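Local atomic coordinates of spore germination protein GerM (Bacillus subtilis subsp. subtilis str. 168, PDB entry 6GZB), a protein that is of unknown molecular function but affects both sporulation and germination, and is built from tandem GerMN domains. Residues A[53-57]-A[145-150]; A[62-66]-A[184-188]. All coordinates share one frame. Residues are numbered along the deposited sequence.

Interaction 1: A[53-57]-A[145-150]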
# COMPACT_ATOMS: atom_id res chain seq x y z
N MET A 53 -9.86 14.42 -0.16
CA MET A 53 -8.54 13.81 -0.24
C MET A 53 -8.68 12.33 -0.57
O MET A 53 -9.39 11.60 0.10
CB MET A 53 -7.80 13.99 1.08
CG MET A 53 -7.48 15.44 1.45
SD MET A 53 -6.74 16.37 0.09
CE MET A 53 -5.09 15.68 0.05
N ARG A 54 -8.01 11.88 -1.63
CA ARG A 54 -8.20 10.53 -2.14
C ARG A 54 -6.85 9.87 -2.44
O ARG A 54 -5.94 10.51 -2.95
CB ARG A 54 -9.05 10.58 -3.41
CG ARG A 54 -9.69 9.26 -3.78
CD ARG A 54 -10.80 8.93 -2.80
NE ARG A 54 -11.96 9.79 -3.01
CZ ARG A 54 -12.97 9.90 -2.16
NH1 ARG A 54 -12.95 9.25 -1.00
NH2 ARG A 54 -14.01 10.67 -2.46
N GLU A 55 -6.74 8.58 -2.16
CA GLU A 55 -5.55 7.82 -2.53
C GLU A 55 -5.53 7.58 -4.04
O GLU A 55 -6.48 7.05 -4.60
CB GLU A 55 -5.48 6.49 -1.78
CG GLU A 55 -5.14 6.59 -0.30
CD GLU A 55 -5.10 5.22 0.40
OE1 GLU A 55 -5.19 4.17 -0.28
OE2 GLU A 55 -4.94 5.20 1.64
N LEU A 56 -4.45 8.01 -4.69
CA LEU A 56 -4.17 7.59 -6.05
C LEU A 56 -2.88 6.78 -6.06
O LEU A 56 -1.85 7.25 -5.59
CB LEU A 56 -4.03 8.80 -6.98
CG LEU A 56 -5.21 9.77 -7.02
CD1 LEU A 56 -4.87 10.93 -7.95
CD2 LEU A 56 -6.48 9.07 -7.47
N TYR A 57 -2.95 5.58 -6.62
CA TYR A 57 -1.78 4.72 -6.67
C TYR A 57 -0.99 4.98 -7.94
O TYR A 57 -1.27 4.43 -9.02
CB TYR A 57 -2.18 3.24 -6.49
CG TYR A 57 -2.44 2.91 -5.03
CD1 TYR A 57 -3.62 3.31 -4.42
CD2 TYR A 57 -1.43 2.41 -4.22
CE1 TYR A 57 -3.83 3.12 -3.06
CE2 TYR A 57 -1.64 2.22 -2.87
CZ TYR A 57 -2.83 2.59 -2.29
OH TYR A 57 -3.02 2.41 -0.93
N TRP A 145 -5.65 -1.25 -6.09
CA TRP A 145 -5.45 -0.61 -4.80
C TRP A 145 -6.20 0.71 -4.73
O TRP A 145 -6.71 1.09 -3.67
CB TRP A 145 -3.96 -0.41 -4.50
CG TRP A 145 -3.29 -1.65 -4.01
CD1 TRP A 145 -3.13 -2.81 -4.70
CD2 TRP A 145 -2.73 -1.86 -2.71
NE1 TRP A 145 -2.53 -3.75 -3.90
CE2 TRP A 145 -2.25 -3.19 -2.68
CE3 TRP A 145 -2.57 -1.07 -1.58
CZ2 TRP A 145 -1.65 -3.75 -1.55
CZ3 TRP A 145 -1.97 -1.62 -0.45
CH2 TRP A 145 -1.53 -2.95 -0.44
N THR A 146 -6.34 1.38 -5.87
CA THR A 146 -7.11 2.61 -5.92
C THR A 146 -8.61 2.36 -5.65
O THR A 146 -9.24 3.06 -4.85
CB THR A 146 -6.92 3.37 -7.24
OG1 THR A 146 -5.54 3.70 -7.41
CG2 THR A 146 -7.74 4.65 -7.25
N LEU A 147 -9.16 1.32 -6.27
CA LEU A 147 -10.57 0.99 -6.09
C LEU A 147 -10.86 0.49 -4.68
O LEU A 147 -11.88 0.84 -4.09
CB LEU A 147 -11.02 -0.07 -7.11
CG LEU A 147 -11.24 0.46 -8.52
CD1 LEU A 147 -11.60 -0.67 -9.48
CD2 LEU A 147 -12.33 1.52 -8.51
N THR A 148 -9.95 -0.29 -4.11
CA THR A 148 -10.21 -0.94 -2.83
C THR A 148 -9.96 -0.05 -1.64
O THR A 148 -10.12 -0.48 -0.49
CB THR A 148 -9.40 -2.25 -2.67
OG1 THR A 148 -8.02 -2.01 -2.96
CG2 THR A 148 -9.94 -3.32 -3.61
N GLN A 149 -9.63 1.22 -1.88
CA GLN A 149 -9.57 2.17 -0.77
C GLN A 149 -10.97 2.45 -0.22
O GLN A 149 -11.11 2.90 0.91
CB GLN A 149 -8.89 3.48 -1.20
CG GLN A 149 -9.78 4.43 -1.98
CD GLN A 149 -9.01 5.61 -2.51
OE1 GLN A 149 -8.75 6.56 -1.77
NE2 GLN A 149 -8.61 5.56 -3.77
N PHE A 150 -11.99 2.25 -1.04
CA PHE A 150 -13.36 2.51 -0.64
C PHE A 150 -13.95 1.33 0.12
O PHE A 150 -13.69 0.16 -0.21
CB PHE A 150 -14.21 2.79 -1.87
CG PHE A 150 -13.75 3.97 -2.67
CD1 PHE A 150 -14.05 5.25 -2.26
CD2 PHE A 150 -13.02 3.79 -3.83
CE1 PHE A 150 -13.63 6.35 -3.00
CE2 PHE A 150 -12.58 4.88 -4.57
CZ PHE A 150 -12.87 6.16 -4.14

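Interaction 2: A[62-66]-A[184-188]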
# COMPACT_ATOMS: atom_id res chain seq x y z
N ASN A 62 11.26 5.35 -9.28
CA ASN A 62 12.01 4.09 -9.28
C ASN A 62 11.14 2.89 -9.69
O ASN A 62 11.59 1.75 -9.70
CB ASN A 62 12.62 3.85 -7.90
CG ASN A 62 13.74 4.84 -7.58
OD1 ASN A 62 13.86 5.33 -6.46
ND2 ASN A 62 14.56 5.14 -8.58
N GLY A 63 9.90 3.17 -10.09
CA GLY A 63 9.03 2.12 -10.62
C GLY A 63 8.01 1.55 -9.63
O GLY A 63 7.21 0.69 -9.99
N TYR A 64 8.00 2.05 -8.40
CA TYR A 64 7.08 1.52 -7.38
C TYR A 64 5.68 2.09 -7.56
O TYR A 64 5.51 3.28 -7.81
CB TYR A 64 7.57 1.83 -5.97
CG TYR A 64 8.81 1.07 -5.58
CD1 TYR A 64 8.74 -0.23 -5.07
CD2 TYR A 64 10.06 1.65 -5.71
CE1 TYR A 64 9.88 -0.91 -4.69
CE2 TYR A 64 11.21 0.96 -5.38
CZ TYR A 64 11.12 -0.32 -4.86
OH TYR A 64 12.28 -0.99 -4.54
N VAL A 65 4.68 1.22 -7.40
CA VAL A 65 3.31 1.66 -7.26
C VAL A 65 3.11 2.12 -5.82
O VAL A 65 3.37 1.37 -4.88
CB VAL A 65 2.32 0.53 -7.60
CG1 VAL A 65 0.88 1.01 -7.47
CG2 VAL A 65 2.59 0.02 -9.00
N VAL A 66 2.67 3.36 -5.66
CA VAL A 66 2.67 4.02 -4.35
C VAL A 66 1.45 4.91 -4.23
O VAL A 66 1.09 5.62 -5.17
CB VAL A 66 3.89 4.96 -4.18
CG1 VAL A 66 3.97 5.43 -2.74
CG2 VAL A 66 5.18 4.28 -4.61
N GLY A 184 -1.22 -8.64 -3.78
CA GLY A 184 0.11 -8.07 -3.54
C GLY A 184 0.34 -6.80 -4.33
O GLY A 184 -0.53 -6.33 -5.08
N ILE A 185 1.53 -6.24 -4.16
CA ILE A 185 1.90 -4.99 -4.80
C ILE A 185 3.42 -4.87 -4.78
O ILE A 185 4.06 -5.29 -3.82
CB ILE A 185 1.24 -3.78 -4.08
CG1 ILE A 185 1.53 -2.48 -4.83
CG2 ILE A 185 1.71 -3.67 -2.64
CD1 ILE A 185 0.56 -1.37 -4.48
N ASN A 186 4.00 -4.38 -5.88
CA ASN A 186 5.45 -4.27 -5.99
C ASN A 186 6.15 -5.56 -5.56
O ASN A 186 7.01 -5.55 -4.66
CB ASN A 186 5.97 -3.12 -5.12
CG ASN A 186 5.39 -1.78 -5.52
OD1 ASN A 186 4.98 -0.98 -4.67
ND2 ASN A 186 5.37 -1.52 -6.81
N LEU A 187 5.76 -6.67 -6.16
CA LEU A 187 6.24 -7.99 -5.72
C LEU A 187 7.76 -8.07 -5.76
O LEU A 187 8.36 -7.79 -6.79
CB LEU A 187 5.67 -9.10 -6.61
CG LEU A 187 4.14 -9.13 -6.75
CD1 LEU A 187 3.73 -10.24 -7.72
CD2 LEU A 187 3.44 -9.31 -5.41
N GLU A 188 8.38 -8.53 -4.67
CA GLU A 188 9.80 -8.82 -4.68
C GLU A 188 10.06 -10.08 -5.48
O GLU A 188 9.60 -11.15 -5.11
CB GLU A 188 10.34 -9.01 -3.26
CG GLU A 188 10.79 -7.72 -2.60
CD GLU A 188 11.43 -7.94 -1.25
OE1 GLU A 188 11.88 -6.95 -0.63
OE2 GLU A 188 11.42 -9.10 -0.78

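Interaction 1: A[53-57]-A[145-150]
Gln149, chi1 at 79° (p) and chi2 trans, extends its carboxamide to strand 51-60 and engages both backbone polar groups of Glu55, its N and its O: Glu55 N donates to Gln149 OE1 (2.9 Å, 144°), and Gln149 NE2 donates to Glu55 O (2.7 Å, 151°). Gln149 NE2 also donates back to Thr146 O (2.8 Å, 161°), which fixes the amide orientation. Two residues on, Tyr57 N donates to Thr146 OG1 (3.3 Å, 155°); Thr146, chi1 m, also has its OG1 hydrogen-bonded to Ser142 O, one helical turn earlier. Side-chain groups at the end of helix 136-147 thus dock on a strand of the first GerMN domain, with the type I turn Leu147-Phe150 carrying Gln149 and Phe150 beyond the helix. Tyr57, chi1 m, lays its ring over Trp145 CB, a CH-pi contact 3.5 Å from the centroid and 5° off the normal. The two aromatic rings meet obliquely (planes at 57°), and Tyr57 OH hydrogen-bonds Glu55 OE1 at 2.9 Å. Arg54 folds through chi2 and chi3 both p, although its CA-to-CB bond points sideways, so that Phe150 CE1 lies over one guanidinium face, 3.6 Å from Arg54 NH1.

Interaction 2: A[62-66]-A[184-188]
Entering from the hairpin between strands 51-60 and 65-73, the chain is first held by Asp60, whose OD1 accepts from the backbone N of both Asn62 and Tyr64. Gly63 follows at phi/psi 100/0, where a CB would be jammed against the preceding carbonyl oxygen; its own carbonyl accepts from Lys138 NZ of helix 136-147. Contact with the loop 184-188 starts in earnest at Tyr64, with Tyr64 CA 6.2 Å from Asn186 CA. The Tyr64 ring presents its edge to the Asn186 amide, Tyr64 CD1 lying 3.7 Å from Asn186 CG, while its hydroxyl is hydrogen-bonded to Ser245 O in the second GerMN repeat. Val65 points toward the loop, and Val65 CG1 lies 3.8 Å from Ile185 CD1, beside Gln141 of helix 136-147. As modelled, Val65 O lies 2.9 Å from Asn186 OD1 and Val65 N 2.9 Å from Asn186 ND2, though the amide is probably turned over. Val66 turns its CA-to-CB bond away, its backbone paired with Leu58. Across the contact, Asn186 is left-handed (phi/psi 48/54), and Ile185 N is hydrogen-bonded to Thr219 OG1 of strand 213-223, also in the second repeat. The hairpin of the first repeat thus meets the loop leading from strand 163-164 to strand 198-208, which touches both. A polar amide facing the N and O of one residue, Val65, at edge strand 65-73, beside one valine-isoleucine pair, implies a local polar match rather than a wide hydrophobic surface (197 Å² buried).

From the N terminus, strand 51-60 supplies the first half of interaction 1, and the following turn and strand 65-73 supply the first half of interaction 2. Segment 145-150 then closes interaction 1, 87 residues lying between its two segments, and later 184-188 closes interaction 2 across 117 residues. The segments alternate, so the two closures cross. Adjacent strands of one antiparallel sheet are thereby joined to the end of helix 136-147 and to the loop leading toward strand 198-208. Centres 15 Å apart, the contacts touch directly: Trp145 CZ2 packs 3.5 Å from Ile185 CG2, and Tyr57 CB 3.9 Å from Val65 CG1.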